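Local coordinates for secreted effector protein SifA (Salmonella typhimurium, PDB 3CXB) that acts as a secreted virulence effector that binds host PLEKHM2 and is required for endosomal tubulation and the formation of Salmonella-induced filaments in epithelial cells, at residues 207-218 with 231-239; 258-266 with 290-299. All coordinates share one frame; numbering follows the deposited sequence.

Interaction 1. Residues 207-218 with 231-239; sequences AAKIQSGIEKTT and QQNAFLETM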
loop_
_atom_site.group_PDB
_atom_site.type_symbol
_atom_site.label_atom_id
_atom_site.label_comp_id
_atom_site.label_asym_id
_atom_site.label_seq_id
_atom_site.Cartn_x
_atom_site.Cartn_y
_atom_site.Cartn_z
ATOM N N ALA A 207 2.482 -15.123 -5.160
ATOM C CA ALA A 207 2.439 -16.124 -6.229
ATOM C C ALA A 207 1.014 -16.218 -6.772
ATOM O O ALA A 207 0.812 -16.384 -7.983
ATOM C CB ALA A 207 2.926 -17.493 -5.731
ATOM N N ALA A 208 0.026 -16.087 -5.886
ATOM C CA ALA A 208 -1.373 -16.122 -6.315
ATOM C C ALA A 208 -1.675 -14.929 -7.237
ATOM O O ALA A 208 -2.422 -15.060 -8.218
ATOM C CB ALA A 208 -2.283 -16.084 -5.118
ATOM N N LYS A 209 -1.096 -13.772 -6.909
ATOM C CA LYS A 209 -1.276 -12.562 -7.697
ATOM C C LYS A 209 -0.632 -12.781 -9.066
ATOM O O LYS A 209 -1.185 -12.414 -10.109
ATOM C CB LYS A 209 -0.605 -11.380 -6.998
ATOM C CG LYS A 209 -1.397 -10.093 -7.021
ATOM C CD LYS A 209 -2.750 -10.284 -6.387
ATOM C CE LYS A 209 -3.378 -8.944 -6.025
ATOM N NZ LYS A 209 -4.837 -9.081 -5.728
ATOM N N ILE A 210 0.537 -13.404 -9.058
ATOM C CA ILE A 210 1.241 -13.668 -10.300
ATOM C C ILE A 210 0.417 -14.597 -11.170
ATOM O O ILE A 210 0.409 -14.460 -12.392
ATOM C CB ILE A 210 2.644 -14.272 -10.053
ATOM C CG1 ILE A 210 3.533 -13.233 -9.355
ATOM C CG2 ILE A 210 3.273 -14.641 -11.383
ATOM C CD1 ILE A 210 4.789 -13.773 -8.760
ATOM N N GLN A 211 -0.286 -15.536 -10.547
ATOM C CA GLN A 211 -1.124 -16.457 -11.313
ATOM C C GLN A 211 -2.354 -15.773 -11.924
ATOM O O GLN A 211 -2.708 -16.039 -13.071
ATOM C CB GLN A 211 -1.567 -17.635 -10.443
ATOM C CG GLN A 211 -0.677 -18.856 -10.598
ATOM C CD GLN A 211 -0.589 -19.331 -12.049
ATOM O OE1 GLN A 211 -1.606 -19.610 -12.687
ATOM N NE2 GLN A 211 0.628 -19.422 -12.573
ATOM N N SER A 212 -3.009 -14.901 -11.156
ATOM C CA SER A 212 -4.172 -14.182 -11.666
ATOM C C SER A 212 -3.723 -13.416 -12.907
ATOM O O SER A 212 -4.310 -13.562 -13.983
ATOM C CB SER A 212 -4.703 -13.223 -10.612
ATOM O OG SER A 212 -4.839 -13.899 -9.380
ATOM N N GLY A 213 -2.670 -12.616 -12.764
ATOM C CA GLY A 213 -2.178 -11.870 -13.905
ATOM C C GLY A 213 -2.000 -12.739 -15.145
ATOM O O GLY A 213 -2.344 -12.337 -16.257
ATOM N N ILE A 214 -1.466 -13.941 -14.962
ATOM C CA ILE A 214 -1.239 -14.834 -16.086
ATOM C C ILE A 214 -2.560 -15.217 -16.722
ATOM O O ILE A 214 -2.801 -14.933 -17.893
ATOM C CB ILE A 214 -0.511 -16.134 -15.652
ATOM C CG1 ILE A 214 0.812 -15.787 -14.968
ATOM C CG2 ILE A 214 -0.230 -17.020 -16.874
ATOM C CD1 ILE A 214 1.750 -14.988 -15.854
ATOM N N GLU A 215 -3.413 -15.861 -15.939
ATOM C CA GLU A 215 -4.712 -16.309 -16.419
ATOM C C GLU A 215 -5.534 -15.161 -17.013
ATOM O O GLU A 215 -6.299 -15.356 -17.956
ATOM C CB GLU A 215 -5.481 -16.963 -15.274
ATOM C CG GLU A 215 -4.754 -18.125 -14.621
ATOM C CD GLU A 215 -5.490 -18.660 -13.408
ATOM O OE1 GLU A 215 -5.792 -17.859 -12.487
ATOM O OE2 GLU A 215 -5.764 -19.881 -13.373
ATOM N N LYS A 216 -5.364 -13.966 -16.457
ATOM C CA LYS A 216 -6.082 -12.791 -16.920
ATOM C C LYS A 216 -5.676 -12.373 -18.335
ATOM O O LYS A 216 -6.512 -12.287 -19.234
ATOM C CB LYS A 216 -5.845 -11.627 -15.950
ATOM C CG LYS A 216 -6.560 -10.332 -16.326
ATOM C CD LYS A 216 -6.316 -9.227 -15.305
ATOM C CE LYS A 216 -7.062 -7.941 -15.671
ATOM N NZ LYS A 216 -6.777 -6.827 -14.712
ATOM N N THR A 217 -4.389 -12.105 -18.524
ATOM C CA THR A 217 -3.874 -11.696 -19.819
ATOM C C THR A 217 -4.145 -12.770 -20.879
ATOM O O THR A 217 -4.333 -12.457 -22.057
ATOM C CB THR A 217 -2.352 -11.425 -19.734
ATOM O OG1 THR A 217 -2.098 -10.433 -18.740
ATOM C CG2 THR A 217 -1.811 -10.924 -21.070
ATOM N N THR A 218 -4.160 -14.034 -20.457
ATOM C CA THR A 218 -4.397 -15.149 -21.375
ATOM C C THR A 218 -5.824 -15.119 -21.932
ATOM O O THR A 218 -6.052 -15.396 -23.113
ATOM C CB THR A 218 -4.107 -16.504 -20.664
ATOM O OG1 THR A 218 -2.714 -16.565 -20.343
ATOM C CG2 THR A 218 -4.419 -17.692 -21.561
ATOM N N GLN A 231 2.887 -19.966 -20.317
ATOM C CA GLN A 231 2.155 -19.577 -19.135
ATOM C C GLN A 231 2.908 -19.980 -17.893
ATOM O O GLN A 231 2.949 -19.226 -16.921
ATOM C CB GLN A 231 0.761 -20.195 -19.133
ATOM C CG GLN A 231 -0.153 -19.552 -20.162
ATOM C CD GLN A 231 -1.514 -20.188 -20.214
ATOM O OE1 GLN A 231 -2.201 -20.290 -19.194
ATOM N NE2 GLN A 231 -1.920 -20.616 -21.409
ATOM N N GLN A 232 3.520 -21.160 -17.919
ATOM C CA GLN A 232 4.257 -21.614 -16.748
ATOM C C GLN A 232 5.624 -20.945 -16.682
ATOM O O GLN A 232 6.132 -20.651 -15.596
ATOM C CB GLN A 232 4.406 -23.138 -16.749
ATOM C CG GLN A 232 4.813 -23.693 -15.384
ATOM C CD GLN A 232 3.791 -23.383 -14.296
ATOM O OE1 GLN A 232 3.239 -22.284 -14.241
ATOM N NE2 GLN A 232 3.543 -24.351 -13.420
ATOM N N ASN A 233 6.214 -20.695 -17.844
ATOM C CA ASN A 233 7.503 -20.040 -17.876
ATOM C C ASN A 233 7.371 -18.652 -17.251
ATOM O O ASN A 233 8.205 -18.247 -16.445
ATOM C CB ASN A 233 8.017 -19.955 -19.316
ATOM C CG ASN A 233 8.706 -21.246 -19.774
ATOM O OD1 ASN A 233 8.213 -22.357 -19.537
ATOM N ND2 ASN A 233 9.852 -21.099 -20.435
ATOM N N ALA A 234 6.306 -17.934 -17.593
ATOM C CA ALA A 234 6.100 -16.601 -17.038
ATOM C C ALA A 234 5.958 -16.695 -15.523
ATOM O O ALA A 234 6.615 -15.960 -14.778
ATOM C CB ALA A 234 4.845 -15.944 -17.652
ATOM N N PHE A 235 5.098 -17.601 -15.067
ATOM C CA PHE A 235 4.900 -17.777 -13.634
ATOM C C PHE A 235 6.198 -18.061 -12.866
ATOM O O PHE A 235 6.415 -17.516 -11.784
ATOM C CB PHE A 235 3.957 -18.924 -13.331
ATOM C CG PHE A 235 3.847 -19.206 -11.864
ATOM C CD1 PHE A 235 2.996 -18.446 -11.063
ATOM C CD2 PHE A 235 4.621 -20.206 -11.269
ATOM C CE1 PHE A 235 2.906 -18.682 -9.693
ATOM C CE2 PHE A 235 4.536 -20.448 -9.888
ATOM C CZ PHE A 235 3.679 -19.686 -9.102
ATOM N N LEU A 236 7.038 -18.940 -13.400
ATOM C CA LEU A 236 8.292 -19.280 -12.739
ATOM C C LEU A 236 9.312 -18.158 -12.828
ATOM O O LEU A 236 10.097 -17.950 -11.892
ATOM C CB LEU A 236 8.898 -20.546 -13.356
ATOM C CG LEU A 236 8.040 -21.815 -13.330
ATOM C CD1 LEU A 236 8.766 -22.904 -14.097
ATOM C CD2 LEU A 236 7.752 -22.256 -11.909
ATOM N N GLU A 237 9.292 -17.445 -13.952
ATOM C CA GLU A 237 10.214 -16.351 -14.208
ATOM C C GLU A 237 9.929 -15.173 -13.281
ATOM O O GLU A 237 10.835 -14.661 -12.620
ATOM C CB GLU A 237 10.103 -15.912 -15.671
ATOM C CG GLU A 237 11.301 -15.142 -16.190
ATOM C CD GLU A 237 12.120 -15.949 -17.180
ATOM O OE1 GLU A 237 13.261 -15.533 -17.485
ATOM O OE2 GLU A 237 11.624 -16.993 -17.659
ATOM N N THR A 238 8.674 -14.747 -13.202
ATOM C CA THR A 238 8.370 -13.623 -12.333
ATOM C C THR A 238 8.585 -14.029 -10.876
ATOM O O THR A 238 9.057 -13.230 -10.066
ATOM C CB THR A 238 6.927 -13.110 -12.509
ATOM O OG1 THR A 238 6.055 -13.885 -11.690
ATOM C CG2 THR A 238 6.479 -13.223 -13.962
ATOM N N MET A 239 8.241 -15.263 -10.528
ATOM C CA MET A 239 8.460 -15.717 -9.154
ATOM C C MET A 239 9.953 -15.615 -8.859
ATOM O O MET A 239 10.363 -15.214 -7.769
ATOM C CB MET A 239 8.039 -17.173 -8.980
ATOM C CG MET A 239 6.560 -17.409 -8.871
ATOM S SD MET A 239 5.951 -16.838 -7.308
ATOM C CE MET A 239 6.053 -18.306 -6.323
HETATM O O HOH W 1 1.049 -20.617 -15.530
#
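The helical hairpin formed by helices 197-220 and 228-241 is held together here by I210, Q211 and A207 packing against F235 and M239, with the segments nearly antiparallel at 147° and their axes 9.8 Å apart. F235 has its CG anti to the backbone N (chi1 174°), a rotation that carries the ring across to helix 197-220. There I210 CG2 lies 3.8 Å from F235 CD1, the two side chains meeting at about a right angle, while A207 O approaches the ring edge in its plane, 3.5 Å from F235 CE1. Q211 bends at chi2 and brings its CG to 3.7 Å from F235 CE1; its amide plane is inclined 58° to the ring. Beyond F235, the twice-bent M239 sets its SD 3.6 Å from I210 CD1 and its CE against A207 CB.

Farther along, I214 CD1 meets A234 CB at 3.7 Å, and T218 crosses the extended Q231 side chain. Q231 NE2 is satisfied by I226 O in the connecting turn. On the more polar flank a water accepts from Q211 NE2 at 3.2 Å and donates to Q232 OE1 at 3.0 Å, with a weaker bond to Q231 O.

Helix 307-324 packs on another side of helix 197-220, where Q311 touches S212 and L318 touches T218, while Q246 of a loop packs on F235 and M239.

Interaction 2. Residues 258-266 with 290-299; sequences IEKMVKEVL and IVEAISDQVF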
loop_
_atom_site.group_PDB
_atom_site.type_symbol
_atom_site.label_atom_id
_atom_site.label_comp_id
_atom_site.label_asym_id
_atom_site.label_seq_id
_atom_site.Cartn_x
_atom_site.Cartn_y
_atom_site.Cartn_z
ATOM N N ILE A 258 -4.306 -13.094 4.975
ATOM C CA ILE A 258 -4.913 -11.768 4.998
ATOM C C ILE A 258 -6.331 -11.755 4.416
ATOM O O ILE A 258 -7.205 -11.076 4.947
ATOM C CB ILE A 258 -4.041 -10.738 4.245
ATOM C CG1 ILE A 258 -2.679 -10.627 4.926
ATOM C CG2 ILE A 258 -4.727 -9.387 4.226
ATOM C CD1 ILE A 258 -1.793 -9.565 4.357
ATOM N N GLU A 259 -6.574 -12.499 3.344
ATOM C CA GLU A 259 -7.912 -12.516 2.771
ATOM C C GLU A 259 -8.920 -13.050 3.770
ATOM O O GLU A 259 -9.911 -12.390 4.076
ATOM C CB GLU A 259 -7.953 -13.370 1.511
ATOM C CG GLU A 259 -7.114 -12.818 0.380
ATOM C CD GLU A 259 -7.300 -13.591 -0.909
ATOM O OE1 GLU A 259 -6.615 -13.255 -1.905
ATOM O OE2 GLU A 259 -8.133 -14.530 -0.918
ATOM N N LYS A 260 -8.660 -14.250 4.275
ATOM C CA LYS A 260 -9.554 -14.873 5.242
ATOM C C LYS A 260 -9.605 -13.946 6.454
ATOM O O LYS A 260 -10.640 -13.778 7.104
ATOM C CB LYS A 260 -9.012 -16.256 5.624
ATOM C CG LYS A 260 -10.021 -17.197 6.279
ATOM C CD LYS A 260 -10.292 -16.826 7.727
ATOM C CE LYS A 260 -11.187 -17.851 8.396
ATOM N NZ LYS A 260 -11.400 -17.518 9.825
ATOM N N MET A 261 -8.467 -13.325 6.725
ATOM C CA MET A 261 -8.332 -12.403 7.829
ATOM C C MET A 261 -9.339 -11.266 7.712
ATOM O O MET A 261 -10.028 -10.933 8.676
ATOM C CB MET A 261 -6.918 -11.839 7.828
ATOM C CG MET A 261 -6.201 -11.968 9.138
ATOM S SD MET A 261 -4.432 -11.748 8.941
ATOM C CE MET A 261 -4.252 -10.039 9.546
ATOM N N VAL A 262 -9.418 -10.669 6.523
ATOM C CA VAL A 262 -10.329 -9.554 6.278
ATOM C C VAL A 262 -11.771 -9.990 6.063
ATOM O O VAL A 262 -12.701 -9.305 6.493
ATOM C CB VAL A 262 -9.873 -8.713 5.059
ATOM C CG1 VAL A 262 -9.696 -9.600 3.843
ATOM C CG2 VAL A 262 -10.899 -7.630 4.765
ATOM N N LYS A 263 -11.960 -11.121 5.390
ATOM C CA LYS A 263 -13.303 -11.638 5.145
ATOM C C LYS A 263 -14.018 -11.753 6.493
ATOM O O LYS A 263 -15.230 -11.541 6.590
ATOM C CB LYS A 263 -13.220 -13.012 4.471
ATOM C CG LYS A 263 -12.516 -12.997 3.127
ATOM C CD LYS A 263 -12.322 -14.398 2.576
ATOM C CE LYS A 263 -11.666 -14.378 1.195
ATOM N NZ LYS A 263 -11.540 -15.745 0.592
ATOM N N GLU A 264 -13.242 -12.073 7.527
ATOM C CA GLU A 264 -13.734 -12.226 8.892
ATOM C C GLU A 264 -14.217 -10.917 9.482
ATOM O O GLU A 264 -15.405 -10.735 9.724
ATOM C CB GLU A 264 -12.621 -12.776 9.785
ATOM C CG GLU A 264 -12.341 -14.250 9.605
ATOM C CD GLU A 264 -13.228 -15.111 10.477
ATOM O OE1 GLU A 264 -13.225 -14.900 11.710
ATOM O OE2 GLU A 264 -13.922 -15.995 9.932
ATOM N N VAL A 265 -13.271 -10.016 9.720
ATOM C CA VAL A 265 -13.550 -8.710 10.300
ATOM C C VAL A 265 -14.666 -7.946 9.605
ATOM O O VAL A 265 -15.194 -6.986 10.159
ATOM C CB VAL A 265 -12.300 -7.827 10.286
ATOM C CG1 VAL A 265 -11.203 -8.461 11.120
ATOM C CG2 VAL A 265 -11.826 -7.651 8.865
ATOM N N LEU A 266 -15.016 -8.354 8.391
ATOM C CA LEU A 266 -16.084 -7.686 7.653
ATOM C C LEU A 266 -17.448 -8.173 8.108
ATOM O O LEU A 266 -18.256 -7.406 8.635
ATOM C CB LEU A 266 -15.930 -7.932 6.152
ATOM C CG LEU A 266 -14.895 -7.059 5.434
ATOM C CD1 LEU A 266 -14.828 -7.388 3.948
ATOM C CD2 LEU A 266 -15.285 -5.610 5.629
ATOM N N ILE A 290 -13.992 -5.628 -2.777
ATOM C CA ILE A 290 -13.721 -4.943 -1.513
ATOM C C ILE A 290 -12.558 -5.660 -0.841
ATOM O O ILE A 290 -11.514 -5.071 -0.548
ATOM C CB ILE A 290 -14.913 -5.042 -0.529
ATOM C CG1 ILE A 290 -16.192 -4.493 -1.167
ATOM C CG2 ILE A 290 -14.561 -4.327 0.773
ATOM C CD1 ILE A 290 -16.318 -2.974 -1.159
ATOM N N VAL A 291 -12.764 -6.953 -0.606
ATOM C CA VAL A 291 -11.773 -7.787 0.049
ATOM C C VAL A 291 -10.399 -7.618 -0.567
ATOM O O VAL A 291 -9.431 -7.317 0.137
ATOM C CB VAL A 291 -12.147 -9.287 -0.014
ATOM C CG1 VAL A 291 -11.055 -10.121 0.654
ATOM C CG2 VAL A 291 -13.470 -9.523 0.676
ATOM N N GLU A 292 -10.318 -7.805 -1.881
ATOM C CA GLU A 292 -9.047 -7.696 -2.579
ATOM C C GLU A 292 -8.376 -6.330 -2.424
ATOM O O GLU A 292 -7.137 -6.242 -2.327
ATOM C CB GLU A 292 -9.221 -8.025 -4.060
ATOM C CG GLU A 292 -7.906 -8.034 -4.821
ATOM C CD GLU A 292 -8.069 -8.343 -6.300
ATOM O OE1 GLU A 292 -8.765 -9.335 -6.622
ATOM O OE2 GLU A 292 -7.493 -7.604 -7.136
ATOM N N ALA A 293 -9.172 -5.264 -2.395
ATOM C CA ALA A 293 -8.606 -3.930 -2.243
ATOM C C ALA A 293 -7.999 -3.778 -0.859
ATOM O O ALA A 293 -6.863 -3.324 -0.728
ATOM C CB ALA A 293 -9.661 -2.876 -2.462
ATOM N N ILE A 294 -8.744 -4.161 0.176
ATOM C CA ILE A 294 -8.242 -4.051 1.550
ATOM C C ILE A 294 -7.022 -4.951 1.793
ATOM O O ILE A 294 -6.026 -4.548 2.415
ATOM C CB ILE A 294 -9.334 -4.406 2.587
ATOM C CG1 ILE A 294 -10.599 -3.581 2.317
ATOM C CG2 ILE A 294 -8.820 -4.104 3.998
ATOM C CD1 ILE A 294 -11.800 -3.976 3.178
ATOM N N SER A 295 -7.095 -6.173 1.290
ATOM C CA SER A 295 -5.994 -7.087 1.466
ATOM C C SER A 295 -4.740 -6.509 0.829
ATOM O O SER A 295 -3.715 -6.396 1.495
ATOM C CB SER A 295 -6.342 -8.448 0.871
ATOM O OG SER A 295 -7.448 -9.017 1.560
ATOM N N ASP A 296 -4.816 -6.126 -0.442
ATOM C CA ASP A 296 -3.658 -5.546 -1.121
ATOM C C ASP A 296 -2.990 -4.474 -0.262
ATOM O O ASP A 296 -1.782 -4.525 -0.003
ATOM C CB ASP A 296 -4.069 -4.918 -2.463
ATOM C CG ASP A 296 -4.154 -5.938 -3.597
ATOM O OD1 ASP A 296 -4.353 -5.542 -4.767
ATOM O OD2 ASP A 296 -4.022 -7.144 -3.316
ATOM N N GLN A 297 -3.778 -3.506 0.184
ATOM C CA GLN A 297 -3.239 -2.422 0.995
ATOM C C GLN A 297 -2.654 -2.896 2.325
ATOM O O GLN A 297 -1.611 -2.398 2.772
ATOM C CB GLN A 297 -4.319 -1.366 1.233
ATOM C CG GLN A 297 -4.645 -0.516 0.007
ATOM C CD GLN A 297 -5.797 0.465 0.241
ATOM O OE1 GLN A 297 -5.791 1.243 1.200
ATOM N NE2 GLN A 297 -6.785 0.433 -0.645
ATOM N N VAL A 298 -3.328 -3.850 2.962
ATOM C CA VAL A 298 -2.838 -4.387 4.226
ATOM C C VAL A 298 -1.485 -5.009 3.927
ATOM O O VAL A 298 -0.482 -4.757 4.611
ATOM C CB VAL A 298 -3.758 -5.499 4.785
ATOM C CG1 VAL A 298 -3.059 -6.167 5.937
ATOM C CG2 VAL A 298 -5.094 -4.917 5.266
ATOM N N PHE A 299 -1.478 -5.819 2.878
ATOM C CA PHE A 299 -0.285 -6.500 2.443
ATOM C C PHE A 299 0.805 -5.478 2.149
ATOM O O PHE A 299 1.949 -5.630 2.604
ATOM C CB PHE A 299 -0.594 -7.332 1.197
ATOM C CG PHE A 299 0.601 -8.037 0.633
ATOM C CD1 PHE A 299 1.632 -7.319 0.032
ATOM C CD2 PHE A 299 0.710 -9.423 0.723
ATOM C CE1 PHE A 299 2.755 -7.967 -0.471
ATOM C CE2 PHE A 299 1.827 -10.091 0.225
ATOM C CZ PHE A 299 2.856 -9.364 -0.373
#
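I258, V291 and V262 bury the most surface where the short helix 258-267 lies across helix 283-303, the segment axes approaching to 9.3 Å at an angle of 122°. I258, in the first turn of its helix, spans S295, V298 and F299. Its CG2 lies against S295 and V298, 3.8 Å from S295 CA, whereas the CG1 branch runs on to place CD1 4.0 Å from V298 CG1 and next to the backbone and CB of F299. The I258 and V298 side chains run alongside each other, pointing opposite ways.

V291 is a knob in a hole made by E259, V262, K263 and L266. With CG1 anti to the backbone N (chi1 178°), V291 directs that methyl between V262 and the aliphatic part of K263, 4.1 Å from K263 CG; its other methyl, CG2, meets L266 CD1 at 4.1 Å. V262 fills the middle of the interface. Its CG1 packs against V291 CG1 and the S295 hydroxyl, while its CG2 meets I294 CD1 at 4.1 Å.

S295 places a hydroxyl among these mainly apolar side chains. Its OG donates to V291 O at 3.0 Å from above the carbonyl plane, sharing that oxygen with S295 N, so the hydroxyl is satisfied within its own helix while it lies against V262 and E259.

The N-terminal end of helix 258-267 is covered by helix 197-220: W197, which with E201 fits the WxxxE motif of this effector family, packs on I258 and M261, and E201 OE1 accepts a weak bond from I258 N. Helix 180-187 contacts M261 and V265, and P161 of strand 158-167 packs under I294 and V298.

Both contacts are buried pairs of helices, their centres about 21 Å apart, but interaction 2 lies nearer the middle of the chain and interaction 1 toward its periphery. Each pairs helices that follow each other in the chain, with 12 residues between the segments of interaction 1 and 23 between those of interaction 2. The nearly antiparallel interaction 1 combines an aromatic ring and a thioether with a water-bridged glutamine flank; interaction 2 crosses more steeply and relies on branched aliphatic side chains. Helix 197-220 connects them: its K209 turns from the hairpin interface and forms a salt bridge from NZ to D296 OD2 at 3.2 Å, with a weaker ion pair to E292, so segments 207-218 and 290-299 meet through charge.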